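Local coordinates for protein alpha-14 giardin (Giardia lamblia, PDB 3CHJ) that belongs to the annexins, binds calcium, probably binds phosphatidylserine, and may serve as a calcium-regulated structural element linking the phospholipid bilayer to the underlying axoneme, at residues Thr13-Lys18 and Arg45-Thr50; Leu30-Ile35 and Met77-Arg82; Thr110-Glu115 and Tyr196-Phe201. All coordinates share one frame; numbering follows the deposited sequence.

Contact 1. Residues Thr13-Lys18 and Arg45-Thr50; sequences TAVVQK and RNMQRT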
loop_
_atom_site.group_PDB
_atom_site.type_symbol
_atom_site.label_atom_id
_atom_site.label_comp_id
_atom_site.label_asym_id
_atom_site.label_seq_id
_atom_site.Cartn_x
_atom_site.Cartn_y
_atom_site.Cartn_z
ATOM N N THR A 13 19.678 21.103 10.691
ATOM C CA THR A 13 19.966 21.184 12.129
ATOM C C THR A 13 18.719 21.606 12.920
ATOM O O THR A 13 18.414 21.031 13.976
ATOM C CB THR A 13 21.153 22.148 12.396
ATOM O OG1 THR A 13 22.265 21.746 11.593
ATOM C CG2 THR A 13 21.579 22.100 13.859
ATOM N N ALA A 14 17.996 22.588 12.375
ATOM C CA ALA A 14 16.736 23.075 12.936
ATOM C C ALA A 14 15.644 21.993 12.979
ATOM O O ALA A 14 14.922 21.853 13.978
ATOM C CB ALA A 14 16.255 24.293 12.150
ATOM N N VAL A 15 15.530 21.213 11.907
ATOM C CA VAL A 15 14.550 20.125 11.874
ATOM C C VAL A 15 14.905 19.021 12.888
ATOM O O VAL A 15 14.017 18.481 13.548
ATOM C CB VAL A 15 14.330 19.563 10.440
ATOM C CG1 VAL A 15 13.339 18.397 10.457
ATOM C CG2 VAL A 15 13.819 20.656 9.530
ATOM N N VAL A 16 16.196 18.719 13.030
ATOM C CA VAL A 16 16.667 17.783 14.056
ATOM C C VAL A 16 16.230 18.232 15.460
ATOM O O VAL A 16 15.712 17.424 16.250
ATOM C CB VAL A 16 18.204 17.566 13.960
ATOM C CG1 VAL A 16 18.761 16.846 15.193
ATOM C CG2 VAL A 16 18.538 16.775 12.694
ATOM N N GLN A 17 16.415 19.519 15.767
ATOM C CA GLN A 17 16.030 20.012 17.094
ATOM C C GLN A 17 14.514 19.936 17.299
ATOM O O GLN A 17 14.044 19.676 18.412
ATOM C CB GLN A 17 16.612 21.407 17.387
ATOM C CG GLN A 17 16.038 22.575 16.582
ATOM C CD GLN A 17 14.877 23.301 17.281
ATOM O OE1 GLN A 17 15.053 23.906 18.347
ATOM N NE2 GLN A 17 13.698 23.267 16.664
ATOM N N LYS A 18 13.758 20.093 16.213
ATOM C CA LYS A 18 12.303 19.988 16.296
ATOM C C LYS A 18 11.886 18.546 16.635
ATOM O O LYS A 18 10.928 18.320 17.394
ATOM C CB LYS A 18 11.653 20.431 14.986
ATOM C CG LYS A 18 10.156 20.607 15.101
ATOM C CD LYS A 18 9.552 21.159 13.809
ATOM C CE LYS A 18 8.082 21.486 13.994
ATOM N NZ LYS A 18 7.433 21.803 12.684
ATOM N N ARG A 45 15.124 11.530 4.959
ATOM C CA ARG A 45 16.221 10.596 5.154
ATOM C C ARG A 45 17.521 11.328 5.472
ATOM O O ARG A 45 18.267 10.882 6.335
ATOM C CB ARG A 45 16.400 9.648 3.970
ATOM C CG ARG A 45 17.518 8.622 4.222
ATOM C CD ARG A 45 17.799 7.767 3.005
ATOM N NE ARG A 45 18.205 8.574 1.855
ATOM C CZ ARG A 45 18.450 8.078 0.646
ATOM N NH1 ARG A 45 18.324 6.779 0.427
ATOM N NH2 ARG A 45 18.810 8.885 -0.341
ATOM N N ASN A 46 17.778 12.448 4.800
ATOM C CA ASN A 46 18.984 13.209 5.120
ATOM C C ASN A 46 18.973 13.671 6.568
ATOM O O ASN A 46 19.983 13.552 7.274
ATOM C CB ASN A 46 19.173 14.411 4.194
ATOM C CG ASN A 46 20.454 15.184 4.520
ATOM O OD1 ASN A 46 20.407 16.368 4.855
ATOM N ND2 ASN A 46 21.597 14.490 4.479
ATOM N N MET A 47 17.821 14.181 7.001
ATOM C CA MET A 47 17.633 14.626 8.377
ATOM C C MET A 47 17.853 13.481 9.369
ATOM O O MET A 47 18.497 13.669 10.406
ATOM C CB MET A 47 16.243 15.253 8.540
ATOM C CG MET A 47 15.956 15.840 9.917
ATOM S SD MET A 47 15.380 14.585 11.055
ATOM C CE MET A 47 13.842 14.080 10.256
ATOM N N GLN A 48 17.325 12.297 9.064
ATOM C CA GLN A 48 17.553 11.135 9.926
ATOM C C GLN A 48 19.046 10.787 10.072
ATOM O O GLN A 48 19.537 10.510 11.183
ATOM C CB GLN A 48 16.764 9.917 9.431
ATOM C CG GLN A 48 17.132 8.635 10.169
ATOM C CD GLN A 48 16.033 7.611 10.160
ATOM O OE1 GLN A 48 14.929 7.872 9.681
ATOM N NE2 GLN A 48 16.316 6.434 10.709
ATOM N N ARG A 49 19.760 10.811 8.953
ATOM C CA ARG A 49 21.193 10.557 8.952
ATOM C C ARG A 49 21.916 11.621 9.782
ATOM O O ARG A 49 22.816 11.311 10.561
ATOM C CB ARG A 49 21.723 10.525 7.516
ATOM C CG ARG A 49 21.425 9.229 6.764
ATOM C CD ARG A 49 21.562 9.452 5.259
ATOM N NE ARG A 49 21.387 8.226 4.484
ATOM C CZ ARG A 49 21.571 8.151 3.166
ATOM N NH1 ARG A 49 21.936 9.230 2.485
ATOM N NH2 ARG A 49 21.401 6.993 2.538
ATOM N N THR A 50 21.487 12.866 9.642
ATOM C CA THR A 50 22.110 14.006 10.329
ATOM C C THR A 50 21.827 13.984 11.840
ATOM O O THR A 50 22.648 14.444 12.639
ATOM C CB THR A 50 21.647 15.335 9.688
ATOM O OG1 THR A 50 22.020 15.337 8.304
ATOM C CG2 THR A 50 22.284 16.553 10.364
#

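Contact 2. Residues Leu30-Ile35 and Met77-Arg82; sequences LDLIEI and MLYKPR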
loop_
_atom_site.group_PDB
_atom_site.type_symbol
_atom_site.label_atom_id
_atom_site.label_comp_id
_atom_site.label_asym_id
_atom_site.label_seq_id
_atom_site.Cartn_x
_atom_site.Cartn_y
_atom_site.Cartn_z
ATOM N N LEU A 30 3.039 15.445 17.610
ATOM C CA LEU A 30 2.602 15.469 16.206
ATOM C C LEU A 30 3.514 16.289 15.294
ATOM O O LEU A 30 3.380 16.247 14.061
ATOM C CB LEU A 30 1.136 15.884 16.070
ATOM C CG LEU A 30 0.123 14.880 16.619
ATOM C CD1 LEU A 30 -1.268 15.516 16.640
ATOM C CD2 LEU A 30 0.096 13.523 15.855
ATOM N N ASP A 31 4.471 17.020 15.874
ATOM C CA ASP A 31 5.478 17.657 15.052
ATOM C C ASP A 31 6.225 16.636 14.197
ATOM O O ASP A 31 6.687 16.955 13.108
ATOM C CB ASP A 31 6.471 18.466 15.893
ATOM C CG ASP A 31 5.858 19.747 16.459
ATOM O OD1 ASP A 31 4.756 20.153 16.031
ATOM O OD2 ASP A 31 6.497 20.353 17.344
ATOM N N LEU A 32 6.368 15.416 14.711
ATOM C CA LEU A 32 7.010 14.364 13.931
ATOM C C LEU A 32 6.248 14.096 12.646
ATOM O O LEU A 32 6.863 13.775 11.629
ATOM C CB LEU A 32 7.127 13.059 14.732
ATOM C CG LEU A 32 7.934 13.161 16.040
ATOM C CD1 LEU A 32 7.842 11.861 16.805
ATOM C CD2 LEU A 32 9.385 13.528 15.744
ATOM N N ILE A 33 4.921 14.203 12.722
ATOM C CA ILE A 33 4.038 13.960 11.580
ATOM C C ILE A 33 3.984 15.177 10.662
ATOM O O ILE A 33 4.024 15.038 9.432
ATOM C CB ILE A 33 2.626 13.564 12.049
ATOM C CG1 ILE A 33 2.663 12.298 12.915
ATOM C CG2 ILE A 33 1.697 13.396 10.862
ATOM C CD1 ILE A 33 3.292 11.043 12.251
ATOM N N GLU A 34 3.928 16.376 11.254
ATOM C CA GLU A 34 4.035 17.605 10.466
ATOM C C GLU A 34 5.315 17.640 9.631
ATOM O O GLU A 34 5.296 17.982 8.436
ATOM C CB GLU A 34 3.877 18.848 11.356
ATOM C CG GLU A 34 2.481 18.958 11.998
ATOM C CD GLU A 34 1.343 19.296 11.007
ATOM O OE1 GLU A 34 0.275 19.752 11.481
ATOM O OE2 GLU A 34 1.482 19.093 9.777
ATOM N N ILE A 35 6.429 17.230 10.234
ATOM C CA ILE A 35 7.690 17.174 9.522
ATOM C C ILE A 35 7.571 16.196 8.320
ATOM O O ILE A 35 7.977 16.503 7.204
ATOM C CB ILE A 35 8.839 16.800 10.493
ATOM C CG1 ILE A 35 9.140 17.978 11.435
ATOM C CG2 ILE A 35 10.093 16.445 9.757
ATOM C CD1 ILE A 35 9.997 17.590 12.667
ATOM N N MET A 77 8.968 4.667 9.204
ATOM C CA MET A 77 8.546 4.372 7.826
ATOM C C MET A 77 8.427 5.661 7.024
ATOM O O MET A 77 8.641 5.669 5.799
ATOM C CB MET A 77 7.202 3.652 7.808
ATOM C CG MET A 77 7.212 2.208 8.291
ATOM S SD MET A 77 5.593 1.480 7.874
ATOM C CE MET A 77 5.615 -0.041 8.857
ATOM N N LEU A 78 8.071 6.741 7.704
ATOM C CA LEU A 78 7.798 8.005 7.012
ATOM C C LEU A 78 9.063 8.692 6.572
ATOM O O LEU A 78 9.029 9.475 5.609
ATOM C CB LEU A 78 6.994 8.953 7.904
ATOM C CG LEU A 78 5.599 8.484 8.310
ATOM C CD1 LEU A 78 5.037 9.441 9.359
ATOM C CD2 LEU A 78 4.667 8.379 7.085
ATOM N N TYR A 79 10.178 8.426 7.246
ATOM C CA TYR A 79 11.390 9.208 6.968
ATOM C C TYR A 79 12.308 8.492 5.960
ATOM O O TYR A 79 13.502 8.764 5.881
ATOM C CB TYR A 79 12.129 9.574 8.274
ATOM C CG TYR A 79 11.389 10.493 9.248
ATOM C CD1 TYR A 79 10.216 11.168 8.896
ATOM C CD2 TYR A 79 11.910 10.730 10.512
ATOM C CE1 TYR A 79 9.565 12.015 9.794
ATOM C CE2 TYR A 79 11.271 11.557 11.422
ATOM C CZ TYR A 79 10.109 12.221 11.060
ATOM O OH TYR A 79 9.478 13.046 11.982
ATOM N N LYS A 80 11.728 7.567 5.203
ATOM C CA LYS A 80 12.473 6.725 4.265
ATOM C C LYS A 80 12.064 7.068 2.849
ATOM O O LYS A 80 10.904 7.364 2.604
ATOM C CB LYS A 80 12.117 5.244 4.486
ATOM C CG LYS A 80 12.849 4.611 5.612
ATOM C CD LYS A 80 12.297 3.267 5.947
ATOM C CE LYS A 80 12.827 2.864 7.305
ATOM N NZ LYS A 80 14.315 2.879 7.358
ATOM N N PRO A 81 13.002 6.963 1.893
ATOM C CA PRO A 81 12.532 6.975 0.515
ATOM C C PRO A 81 11.582 5.788 0.248
ATOM O O PRO A 81 11.774 4.710 0.802
ATOM C CB PRO A 81 13.825 6.795 -0.292
ATOM C CG PRO A 81 14.915 7.214 0.636
ATOM C CD PRO A 81 14.465 6.805 1.990
ATOM N N ARG A 82 10.600 6.007 -0.617
ATOM C CA ARG A 82 9.567 5.015 -0.959
ATOM C C ARG A 82 10.130 3.639 -1.332
ATOM O O ARG A 82 9.724 2.601 -0.788
ATOM C CB ARG A 82 8.734 5.567 -2.115
ATOM C CG ARG A 82 7.820 4.577 -2.801
ATOM C CD ARG A 82 7.084 5.249 -3.956
ATOM N NE ARG A 82 5.782 4.623 -4.187
ATOM C CZ ARG A 82 4.809 4.604 -3.280
ATOM N NH1 ARG A 82 4.998 5.168 -2.095
ATOM N NH2 ARG A 82 3.655 4.016 -3.546
#

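Contact 3. Residues Thr110-Glu115 and Tyr196-Phe201; sequences TIETHE and YTRADF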
loop_
_atom_site.group_PDB
_atom_site.type_symbol
_atom_site.label_atom_id
_atom_site.label_comp_id
_atom_site.label_asym_id
_atom_site.label_seq_id
_atom_site.Cartn_x
_atom_site.Cartn_y
_atom_site.Cartn_z
ATOM N N THR A 110 -0.029 -2.539 -5.094
ATOM C CA THR A 110 -0.415 -1.114 -4.996
ATOM C C THR A 110 0.712 -0.178 -5.386
ATOM O O THR A 110 0.716 1.000 -4.999
ATOM C CB THR A 110 -0.929 -0.724 -3.615
ATOM O OG1 THR A 110 0.152 -0.813 -2.674
ATOM C CG2 THR A 110 -2.108 -1.592 -3.180
ATOM N N ILE A 111 1.656 -0.698 -6.152
ATOM C CA ILE A 111 2.727 0.118 -6.718
ATOM C C ILE A 111 2.776 0.045 -8.244
ATOM O O ILE A 111 2.397 -0.956 -8.864
ATOM C CB ILE A 111 4.093 -0.216 -6.096
ATOM C CG1 ILE A 111 4.455 -1.697 -6.336
ATOM C CG2 ILE A 111 4.048 0.154 -4.623
ATOM C CD1 ILE A 111 5.784 -2.133 -5.759
ATOM N N GLU A 112 3.257 1.124 -8.848
ATOM C CA GLU A 112 3.288 1.208 -10.304
ATOM C C GLU A 112 4.309 0.233 -10.905
ATOM O O GLU A 112 5.255 -0.188 -10.219
ATOM C CB GLU A 112 3.597 2.651 -10.733
ATOM C CG GLU A 112 2.661 3.715 -10.125
ATOM C CD GLU A 112 1.218 3.600 -10.602
ATOM O OE1 GLU A 112 0.982 3.059 -11.698
ATOM O OE2 GLU A 112 0.313 4.062 -9.875
ATOM N N THR A 113 4.124 -0.139 -12.177
ATOM C CA THR A 113 5.031 -1.102 -12.815
ATOM C C THR A 113 6.473 -0.596 -12.801
ATOM O O THR A 113 7.402 -1.375 -12.547
ATOM C CB THR A 113 4.642 -1.456 -14.278
ATOM O OG1 THR A 113 3.256 -1.181 -14.506
ATOM C CG2 THR A 113 4.929 -2.934 -14.551
ATOM N N HIS A 114 6.663 0.703 -13.055
ATOM C CA HIS A 114 8.009 1.296 -12.985
ATOM C C HIS A 114 8.642 1.145 -11.598
ATOM O O HIS A 114 9.855 0.948 -11.481
ATOM C CB HIS A 114 8.033 2.761 -13.484
ATOM C CG HIS A 114 7.409 3.754 -12.540
ATOM N ND1 HIS A 114 8.099 4.316 -11.487
ATOM C CD2 HIS A 114 6.173 4.314 -12.520
ATOM C CE1 HIS A 114 7.309 5.157 -10.842
ATOM N NE2 HIS A 114 6.137 5.179 -11.452
ATOM N N GLU A 115 7.808 1.211 -10.559
ATOM C CA GLU A 115 8.265 1.087 -9.175
ATOM C C GLU A 115 8.626 -0.368 -8.870
ATOM O O GLU A 115 9.546 -0.623 -8.119
ATOM C CB GLU A 115 7.201 1.568 -8.192
ATOM C CG GLU A 115 7.727 1.765 -6.747
ATOM C CD GLU A 115 8.609 3.006 -6.564
ATOM O OE1 GLU A 115 8.381 4.019 -7.254
ATOM O OE2 GLU A 115 9.529 2.972 -5.712
ATOM N N TYR A 196 -2.531 -6.004 -17.255
ATOM C CA TYR A 196 -3.172 -4.819 -17.865
ATOM C C TYR A 196 -2.560 -3.524 -17.343
ATOM O O TYR A 196 -2.185 -3.409 -16.168
ATOM C CB TYR A 196 -4.677 -4.788 -17.587
ATOM C CG TYR A 196 -5.535 -5.463 -18.633
ATOM C CD1 TYR A 196 -5.176 -6.686 -19.190
ATOM C CD2 TYR A 196 -6.754 -4.876 -19.037
ATOM C CE1 TYR A 196 -6.000 -7.312 -20.145
ATOM C CE2 TYR A 196 -7.547 -5.487 -19.976
ATOM C CZ TYR A 196 -7.162 -6.698 -20.528
ATOM O OH TYR A 196 -7.993 -7.286 -21.460
ATOM N N THR A 197 -2.445 -2.540 -18.226
ATOM C CA THR A 197 -2.192 -1.179 -17.797
ATOM C C THR A 197 -3.402 -0.572 -17.084
ATOM O O THR A 197 -4.547 -1.056 -17.232
ATOM C CB THR A 197 -1.845 -0.261 -19.000
ATOM O OG1 THR A 197 -2.962 -0.220 -19.893
ATOM C CG2 THR A 197 -0.628 -0.795 -19.754
ATOM N N ARG A 198 -3.163 0.510 -16.347
ATOM C CA ARG A 198 -4.252 1.249 -15.702
ATOM C C ARG A 198 -5.296 1.697 -16.732
ATOM O O ARG A 198 -6.489 1.516 -16.514
ATOM C CB ARG A 198 -3.722 2.445 -14.920
ATOM C CG ARG A 198 -4.810 3.434 -14.490
ATOM C CD ARG A 198 -4.392 4.344 -13.338
ATOM N NE ARG A 198 -4.041 3.595 -12.130
ATOM C CZ ARG A 198 -2.795 3.452 -11.694
ATOM N NH1 ARG A 198 -1.783 4.026 -12.345
ATOM N NH2 ARG A 198 -2.549 2.763 -10.583
ATOM N N ALA A 199 -4.837 2.246 -17.859
ATOM C CA ALA A 199 -5.777 2.749 -18.872
ATOM C C ALA A 199 -6.632 1.629 -19.438
ATOM O O ALA A 199 -7.866 1.765 -19.559
ATOM C CB ALA A 199 -5.015 3.459 -19.992
ATOM N N ASP A 200 -5.995 0.506 -19.773
ATOM C CA ASP A 200 -6.737 -0.655 -20.284
ATOM C C ASP A 200 -7.665 -1.284 -19.247
ATOM O O ASP A 200 -8.753 -1.745 -19.588
ATOM C CB ASP A 200 -5.803 -1.704 -20.874
ATOM C CG ASP A 200 -5.159 -1.245 -22.171
ATOM O OD1 ASP A 200 -5.694 -0.276 -22.767
ATOM O OD2 ASP A 200 -4.147 -1.857 -22.585
ATOM N N PHE A 201 -7.221 -1.324 -17.990
ATOM C CA PHE A 201 -8.062 -1.892 -16.941
ATOM C C PHE A 201 -9.304 -1.015 -16.702
ATOM O O PHE A 201 -10.433 -1.537 -16.532
ATOM C CB PHE A 201 -7.279 -2.108 -15.636
ATOM C CG PHE A 201 -8.036 -2.917 -14.642
ATOM C CD1 PHE A 201 -8.022 -4.303 -14.707
ATOM C CD2 PHE A 201 -8.842 -2.280 -13.691
ATOM C CE1 PHE A 201 -8.751 -5.070 -13.784
ATOM C CE2 PHE A 201 -9.592 -3.030 -12.781
ATOM C CZ PHE A 201 -9.543 -4.430 -12.830
#

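Contact 1. Residues Thr13-Lys18 and Arg45-Thr50
In the all-helical annexin fold, Val-15 and Val-16 of helix 12-24 pack against Met-47 of helix 41-55 where the two helices cross. The segment axes approach to 9.4 Å at a signed angle of -75°, so the two segments run steeply across each other and meet over a short patch instead of along a shared face. Val-16 and Met-47 stand at the crossing, their CA atoms 6.6 Å apart.

Met-47 is the central side chain. Its CG lies anti to the backbone N (chi1 -176°), which carries the methylene out toward helix 12-24, and two further bends fold the thioether back instead of letting the chain run on straight. CG is thereby touched by both valines. The methyl CG1 of Val-15 reaches Met-47 CG at 3.7 Å, the two side chains crossing at about a right angle, while CG2 of Val-16 comes in obliquely to 3.9 Å from the same CG. That Val-16 methyl also lies 3.9 Å from Met-47 O, so it rests on backbone as well as on side chain. One turn farther along helix 41-55, Thr-50 extends the patch more loosely, its CG2 standing 4.4 Å from Val-16 CG2. The Thr-50 hydroxyl is used within its own helix: OG1 donates to Asn-46 O over 2.9 Å, from 42° above the carbonyl plane, and the same oxygen receives Thr-50 N.

No hydrogen bond passes between the segments, and the three residues at the crossing are buried. Around them, Phe-51 and Ile-54 of helix 41-55 continue the packing onto Val-16, Ile-35 of helix 31-38 and Tyr-39 pack on Val-15, and Met-47 touches Val-19 of helix 12-24 and Tyr-79 beyond the end of helix 69-78.

Contact 2. Residues Leu30-Ile35 and Met77-Arg82
Tyr-79 OH donates a hydrogen bond of 2.7 Å to Leu-32 O, tying the residue just past the end of helix 69-78 to the first turn of helix 31-38 in the annexin helical fold. The hydroxyl lies in the carbonyl plane on a lone pair of Leu-32 O, with a C=O...donor angle of 116°, and the oxygen in turn sits at the edge of the tyrosine ring, near its plane. Tyr-79 is the first residue to leave helical backbone geometry, and from there its ring extends across to helix 31-38 and delivers the phenol to a buried main-chain acceptor.

Carbons of Leu-32 and Ile-35 lie beside the hydroxyl. Leu-32 crosses the tyrosine at about a right angle, with CB 3.6 Å and CD2 3.8 Å from Tyr-79 OH. Ile-35, three residues on from Leu-32, approaches obliquely, its CG2 lying 4.1 Å from Tyr-79 OH. Gln-48 of helix 41-55 also touches Tyr-79, while Val-19 of helix 12-24 packs on Leu-32 and Ile-35.

A second, purely apolar touch joins Ile-33 to Leu-78, the last residue of helix 69-78. The CB of Ile-33 leaves its backbone on the side away from this helix, and a bend at the next bond (chi2 -57°) swings the terminal methyl back. Ala-306, Leu-309 and Leu-310 of helix 301-310 pack on the same isoleucine. The two side chains cross obliquely and meet through their terminal methyls, with Ile-33 CD1 3.7 Å from Leu-78 CD1.

Contact 3. Residues Thr110-Glu115 and Tyr196-Phe201
Glu-112 occupies the N-cap of helix 113-127 and Arg-198 opens helix 198-211, so two helix starts face each other with the CA atoms of this pair 9.3 Å apart. The space between them is spanned by a salt bridge that involves no other residue of the two segments. Arg-198 meets the carboxylate end-on with its two terminal nitrogens, one to each oxygen. The stronger arm runs from NH1 to Glu-112 OE1 over 3.0 Å with an N-H...O angle of 159°, and OE1 lies close to the guanidinium plane. The second arm, from NH2 to Glu-112 OE2, is 3.2 Å long and more bent, with its acceptor tilted out of that plane. Arg-198 NH1 adds a weak bond to Glu-112 OE2, also 3.2 Å long. In the two main arms both oxygens are approached on their syn sides, yet the carboxylate and guanidinium planes are 62° apart, a twist that keeps the grip from being a flat bidentate pair.

The arginine side chain leaves its helix with CG anti to the backbone N, and a bend at the third torsion (chi3 -60°) turns the guanidinium so that its NH1/NH2 end meets the carboxylate. In the annexin fold this contact joins the starts of two helices far apart in sequence. Helix 227-241 supplies the rest of the arginine's setting: NH2 also donates to Phe-239 O, and the Phe-239 ring makes a cation-pi contact with the guanidinium, which together would restrict its rotation. Phe-239 touches the Glu-112 side chain too, placing one aromatic residue beside both partners. The start of helix 198-211 is capped by Thr-197, whose OG1 accepts from Asp-200 N at 3.1 Å.

Contacts 1 and 2 are neighbours, their centres 11 Å apart, and their segments alternate along the chain. They touch directly: Arg-45 CB lies 3.6 Å from Tyr-79 O, and Lys-18 CE lies 3.7 Å from Asp-31 CG. Contact 3 comes later in the sequence, its centre about 26 Å from that of contact 2 and about 35 Å from that of contact 1. The segments of contacts 2 and 3 also touch, Arg-82 CG lying 3.7 Å from Glu-115 OE2. The calcium ion is bound by residues Ala-175, Thr-178, Gly-180, Glu-185 and Glu-224, none of which belongs to a contact segment; helix 186-195 leads from Glu-185 to segment 196-201 of contact 3.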